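Local coordinates for hydrolase, haloacid dehalogenase-like family (Streptococcus pneumoniae, PDB 2FI1), which is probably a hydrolase of the haloacid dehalogenase-like family, of unassigned substrate, with a calcium ion bound in the crystal, at residues F66-K69 against Y70-E74; N108-V111 against L112-E116. All blocks are in the same frame, centred on the assembly; numbering follows the deposited sequence.

Interaction 1: F66-K69 against Y70-E74; sequences FLEK and YKENE
F66 and Y70 lie one turn apart on helix 66-77, in the helical part that follows the first strand of the core sheet. The F66 ring brings CE2 to 3.9 Å from CB of Y70, and the two side chains cross obliquely. In F66, CG is anti to the backbone N (chi1 178°), which brings CE2 near that CB. Both rings also make T-shaped contacts with F28, so the buried face of helix 66-77 packs on helix 20-34 through F28. The backbone bond from Y70 N to F66 O is short, 2.7 Å. On the exposed side L67 CD2 meets CG of K71 at 4.0 Å. K71 CG, anti to the carbonyl carbon (chi1 -65°), also rests 3.3 Å from L67 O. E68 and E72 bring like charges together, with their OE2 atoms 4.6 Å apart. A water donates to both, at 2.7 Å to E68 OE2 and 3.2 Å to E72 OE2, which would ease the repulsion. N73 ND2 is hydrogen-bonded to T31 OG1 of helix 20-34. This is an amphipathic helix packed on a partner helix, consistent with the helical cap domain of haloacid dehalogenase-like enzymes.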
loop_
_atom_site.group_PDB
_atom_site.type_symbol
_atom_site.label_atom_id
_atom_site.label_comp_id
_atom_site.label_asym_id
_atom_site.label_seq_id
_atom_site.Cartn_x
_atom_site.Cartn_y
_atom_site.Cartn_z
ATOM N N PHE A 66 16.530 -18.412 8.444
ATOM C CA PHE A 66 15.424 -18.237 7.498
ATOM C C PHE A 66 15.108 -16.765 7.273
ATOM O O PHE A 66 15.041 -16.315 6.130
ATOM C CB PHE A 66 14.162 -18.960 7.965
ATOM C CG PHE A 66 12.989 -18.767 7.039
ATOM C CD1 PHE A 66 12.761 -19.654 5.999
ATOM C CD2 PHE A 66 12.131 -17.676 7.187
ATOM C CE1 PHE A 66 11.683 -19.464 5.127
ATOM C CE2 PHE A 66 11.070 -17.483 6.317
ATOM C CZ PHE A 66 10.848 -18.376 5.289
ATOM N N LEU A 67 14.908 -16.023 8.359
ATOM C CA LEU A 67 14.499 -14.613 8.244
ATOM C C LEU A 67 15.492 -13.819 7.415
ATOM O O LEU A 67 15.112 -13.059 6.531
ATOM C CB LEU A 67 14.319 -13.960 9.619
ATOM C CG LEU A 67 13.890 -12.476 9.585
ATOM C CD1 LEU A 67 12.892 -12.181 10.655
ATOM C CD2 LEU A 67 15.070 -11.517 9.681
ATOM N N GLU A 68 16.774 -13.984 7.710
ATOM C CA GLU A 68 17.805 -13.251 7.002
ATOM C C GLU A 68 17.763 -13.522 5.503
ATOM O O GLU A 68 17.842 -12.599 4.693
ATOM C CB GLU A 68 19.179 -13.605 7.561
ATOM C CG GLU A 68 20.221 -12.599 7.189
ATOM C CD GLU A 68 21.538 -12.797 7.919
ATOM O OE1 GLU A 68 21.624 -13.665 8.821
ATOM O OE2 GLU A 68 22.487 -12.060 7.585
ATOM N N LYS A 69 17.644 -14.796 5.137
ATOM C CA LYS A 69 17.588 -15.190 3.737
ATOM C C LYS A 69 16.290 -14.721 3.090
ATOM O O LYS A 69 16.294 -14.266 1.950
ATOM C CB LYS A 69 17.721 -16.704 3.606
ATOM C CG LYS A 69 19.072 -17.257 4.050
ATOM C CD LYS A 69 19.047 -18.772 4.050
ATOM C CE LYS A 69 20.333 -19.359 4.610
ATOM N NZ LYS A 69 21.473 -19.210 3.665
ATOM N N TYR A 70 15.190 -14.817 3.831
ATOM C CA TYR A 70 13.902 -14.307 3.354
ATOM C C TYR A 70 13.972 -12.811 3.029
ATOM O O TYR A 70 13.509 -12.385 1.966
ATOM C CB TYR A 70 12.807 -14.606 4.385
ATOM C CG TYR A 70 11.536 -13.803 4.207
ATOM C CD1 TYR A 70 10.848 -13.815 2.996
ATOM C CD2 TYR A 70 11.045 -13.008 5.238
ATOM C CE1 TYR A 70 9.704 -13.065 2.826
ATOM C CE2 TYR A 70 9.893 -12.267 5.076
ATOM C CZ TYR A 70 9.225 -12.308 3.871
ATOM O OH TYR A 70 8.077 -11.558 3.710
ATOM N N LYS A 71 14.553 -12.017 3.931
ATOM C CA LYS A 71 14.639 -10.566 3.716
ATOM C C LYS A 71 15.496 -10.222 2.501
ATOM O O LYS A 71 15.188 -9.281 1.761
ATOM C CB LYS A 71 15.163 -9.852 4.965
ATOM C CG LYS A 71 14.234 -9.946 6.151
ATOM C CD LYS A 71 13.026 -9.055 6.008
ATOM C CE LYS A 71 12.162 -9.164 7.246
ATOM N NZ LYS A 71 11.122 -8.125 7.283
ATOM N N GLU A 72 16.563 -10.985 2.286
ATOM C CA GLU A 72 17.381 -10.792 1.094
ATOM C C GLU A 72 16.582 -11.106 -0.172
ATOM O O GLU A 72 16.602 -10.343 -1.135
ATOM C CB GLU A 72 18.664 -11.623 1.177
ATOM C CG GLU A 72 19.665 -11.063 2.183
ATOM C CD GLU A 72 21.059 -11.663 2.059
ATOM O OE1 GLU A 72 21.454 -12.048 0.934
ATOM O OE2 GLU A 72 21.764 -11.739 3.093
ATOM N N ASN A 73 15.846 -12.213 -0.159
ATOM C CA ASN A 73 15.004 -12.569 -1.297
ATOM C C ASN A 73 13.875 -11.562 -1.524
ATOM O O ASN A 73 13.516 -11.278 -2.664
ATOM C CB ASN A 73 14.439 -13.983 -1.139
ATOM C CG ASN A 73 15.460 -15.060 -1.466
ATOM O OD1 ASN A 73 16.349 -14.854 -2.298
ATOM N ND2 ASN A 73 15.324 -16.218 -0.836
ATOM N N GLU A 74 13.335 -11.012 -0.440
ATOM C CA GLU A 74 12.285 -10.002 -0.542
ATOM C C GLU A 74 12.818 -8.723 -1.192
ATOM O O GLU A 74 12.158 -8.137 -2.042
ATOM C CB GLU A 74 11.705 -9.713 0.841
ATOM C CG GLU A 74 10.538 -8.739 0.846
ATOM C CD GLU A 74 10.161 -8.327 2.250
ATOM O OE1 GLU A 74 11.054 -7.931 3.022
ATOM O OE2 GLU A 74 8.969 -8.383 2.597
HETATM O O HOH W 1 21.519 -10.228 5.867
#

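Interaction 2: N108-V111 against L112-E116; sequences NDQV and LEILE
OD1 of D109 is gripped by two hydroxyls, those of T129 and S131, and the D109 side chain lies alongside L112. The two side chains point the same way, and L112 CD1 comes 4.1 Å from that OD1. At the start of helix 110-117, N108 supplies a capping bond: Q110 N donates to N108 OD1 at 3.1 Å. This forms an Asx turn. The donor sits above the plane of the side-chain carbonyl, not on a lone pair. L112 N then donates to D109 O at 3.0 Å, a bond three residues back. I114 N reaches four residues back, to Q110 O at 3.1 Å. Q110 and E113 cross at about a right angle, their amide and carboxylate planes 61° apart. A water joins them, accepting from Q110 NE2 and donating to E113 OE1, at 2.9 Å each. On the buried face V111 CG1, anti to the backbone N (chi1 166°), lies 4.2 Å from L115 CD1. Both residues pack on L103 and V127 of the sheet. The chemistry therefore divides: polar bonds fix the helix start, water links the outer side, and apolar contact seats the helix on the strands.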
loop_
_atom_site.group_PDB
_atom_site.type_symbol
_atom_site.label_atom_id
_atom_site.label_comp_id
_atom_site.label_asym_id
_atom_site.label_seq_id
_atom_site.Cartn_x
_atom_site.Cartn_y
_atom_site.Cartn_z
ATOM N N ASN A 108 9.929 5.750 5.066
ATOM C CA ASN A 108 10.868 6.790 4.687
ATOM C C ASN A 108 10.884 6.988 3.159
ATOM O O ASN A 108 10.016 6.485 2.454
ATOM C CB ASN A 108 12.265 6.502 5.274
ATOM C CG ASN A 108 12.921 5.274 4.686
ATOM O OD1 ASN A 108 12.499 4.754 3.656
ATOM N ND2 ASN A 108 13.979 4.797 5.350
ATOM N N ASP A 109 11.876 7.712 2.661
ATOM C CA ASP A 109 11.890 8.085 1.245
ATOM C C ASP A 109 12.123 6.914 0.254
ATOM O O ASP A 109 12.145 7.147 -0.952
ATOM C CB ASP A 109 12.855 9.261 1.010
ATOM C CG ASP A 109 12.300 10.596 1.502
ATOM O OD1 ASP A 109 11.063 10.745 1.673
ATOM O OD2 ASP A 109 13.102 11.534 1.694
ATOM N N GLN A 110 12.254 5.666 0.722
ATOM C CA GLN A 110 12.177 4.491 -0.188
ATOM C C GLN A 110 10.845 4.422 -0.946
ATOM O O GLN A 110 10.762 3.891 -2.061
ATOM C CB GLN A 110 12.369 3.158 0.556
ATOM C CG GLN A 110 12.607 1.968 -0.397
ATOM C CD GLN A 110 12.363 0.598 0.222
ATOM O OE1 GLN A 110 12.112 0.472 1.426
ATOM N NE2 GLN A 110 12.435 -0.442 -0.611
ATOM N N VAL A 111 9.796 4.939 -0.329
ATOM C CA VAL A 111 8.496 5.082 -0.985
ATOM C C VAL A 111 8.692 5.661 -2.370
ATOM O O VAL A 111 8.069 5.222 -3.333
ATOM C CB VAL A 111 7.547 5.998 -0.152
ATOM C CG1 VAL A 111 6.322 6.440 -0.973
ATOM C CG2 VAL A 111 7.102 5.274 1.110
ATOM N N LEU A 112 9.565 6.653 -2.479
ATOM C CA LEU A 112 9.698 7.369 -3.725
ATOM C C LEU A 112 10.274 6.452 -4.796
ATOM O O LEU A 112 9.854 6.517 -5.952
ATOM C CB LEU A 112 10.532 8.630 -3.535
ATOM C CG LEU A 112 10.061 9.565 -2.408
ATOM C CD1 LEU A 112 10.910 10.827 -2.390
ATOM C CD2 LEU A 112 8.591 9.906 -2.515
ATOM N N GLU A 113 11.216 5.591 -4.411
ATOM C CA GLU A 113 11.792 4.604 -5.333
ATOM C C GLU A 113 10.752 3.623 -5.845
ATOM O O GLU A 113 10.754 3.253 -7.013
ATOM C CB GLU A 113 12.897 3.794 -4.644
ATOM C CG GLU A 113 14.106 4.601 -4.185
ATOM C CD GLU A 113 15.041 3.812 -3.271
ATOM O OE1 GLU A 113 14.905 2.567 -3.174
ATOM O OE2 GLU A 113 15.914 4.443 -2.642
ATOM N N ILE A 114 9.870 3.182 -4.963
ATOM C CA ILE A 114 8.810 2.262 -5.352
ATOM C C ILE A 114 7.890 2.897 -6.396
ATOM O O ILE A 114 7.507 2.246 -7.364
ATOM C CB ILE A 114 7.980 1.811 -4.129
ATOM C CG1 ILE A 114 8.868 1.028 -3.153
ATOM C CG2 ILE A 114 6.766 0.977 -4.544
ATOM C CD1 ILE A 114 9.381 -0.293 -3.670
ATOM N N LEU A 115 7.542 4.163 -6.203
ATOM C CA LEU A 115 6.675 4.871 -7.151
ATOM C C LEU A 115 7.337 5.033 -8.519
ATOM O O LEU A 115 6.662 5.007 -9.550
ATOM C CB LEU A 115 6.297 6.240 -6.591
ATOM C CG LEU A 115 5.559 6.239 -5.252
ATOM C CD1 LEU A 115 5.233 7.659 -4.818
ATOM C CD2 LEU A 115 4.291 5.406 -5.340
ATOM N N GLU A 116 8.651 5.201 -8.536
ATOM C CA GLU A 116 9.399 5.258 -9.791
ATOM C C GLU A 116 9.445 3.891 -10.477
ATOM O O GLU A 116 9.181 3.770 -11.679
ATOM C CB GLU A 116 10.828 5.752 -9.541
ATOM C CG GLU A 116 10.938 7.204 -9.134
ATOM C CD GLU A 116 10.450 8.177 -10.190
ATOM O OE1 GLU A 116 10.453 7.826 -11.390
ATOM O OE2 GLU A 116 10.082 9.310 -9.812
HETATM O O HOH W 2 12.890 0.476 -3.345
#

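Both interactions are local contacts between neighbouring turns of one helix, interaction 2 taking in the turn that leads into it. Each has a buried and an exposed side, but they serve different parts of the fold. The centre of interaction 1 is about 21 Å, and that of interaction 2 about 12 Å, from the centre of the chain. The buried face of interaction 1 meets other helices through aromatic rings. Interaction 2 belongs to the beta-alpha-beta unit 100-104, 110-117, 124-128, where aliphatic branches cover the parallel sheet. Its V111 side chain is about 11 Å from the calcium ion. Water bridges two carboxylates in interaction 1, an amide and a carboxylate in interaction 2. Their nearest atoms are about 8 Å apart.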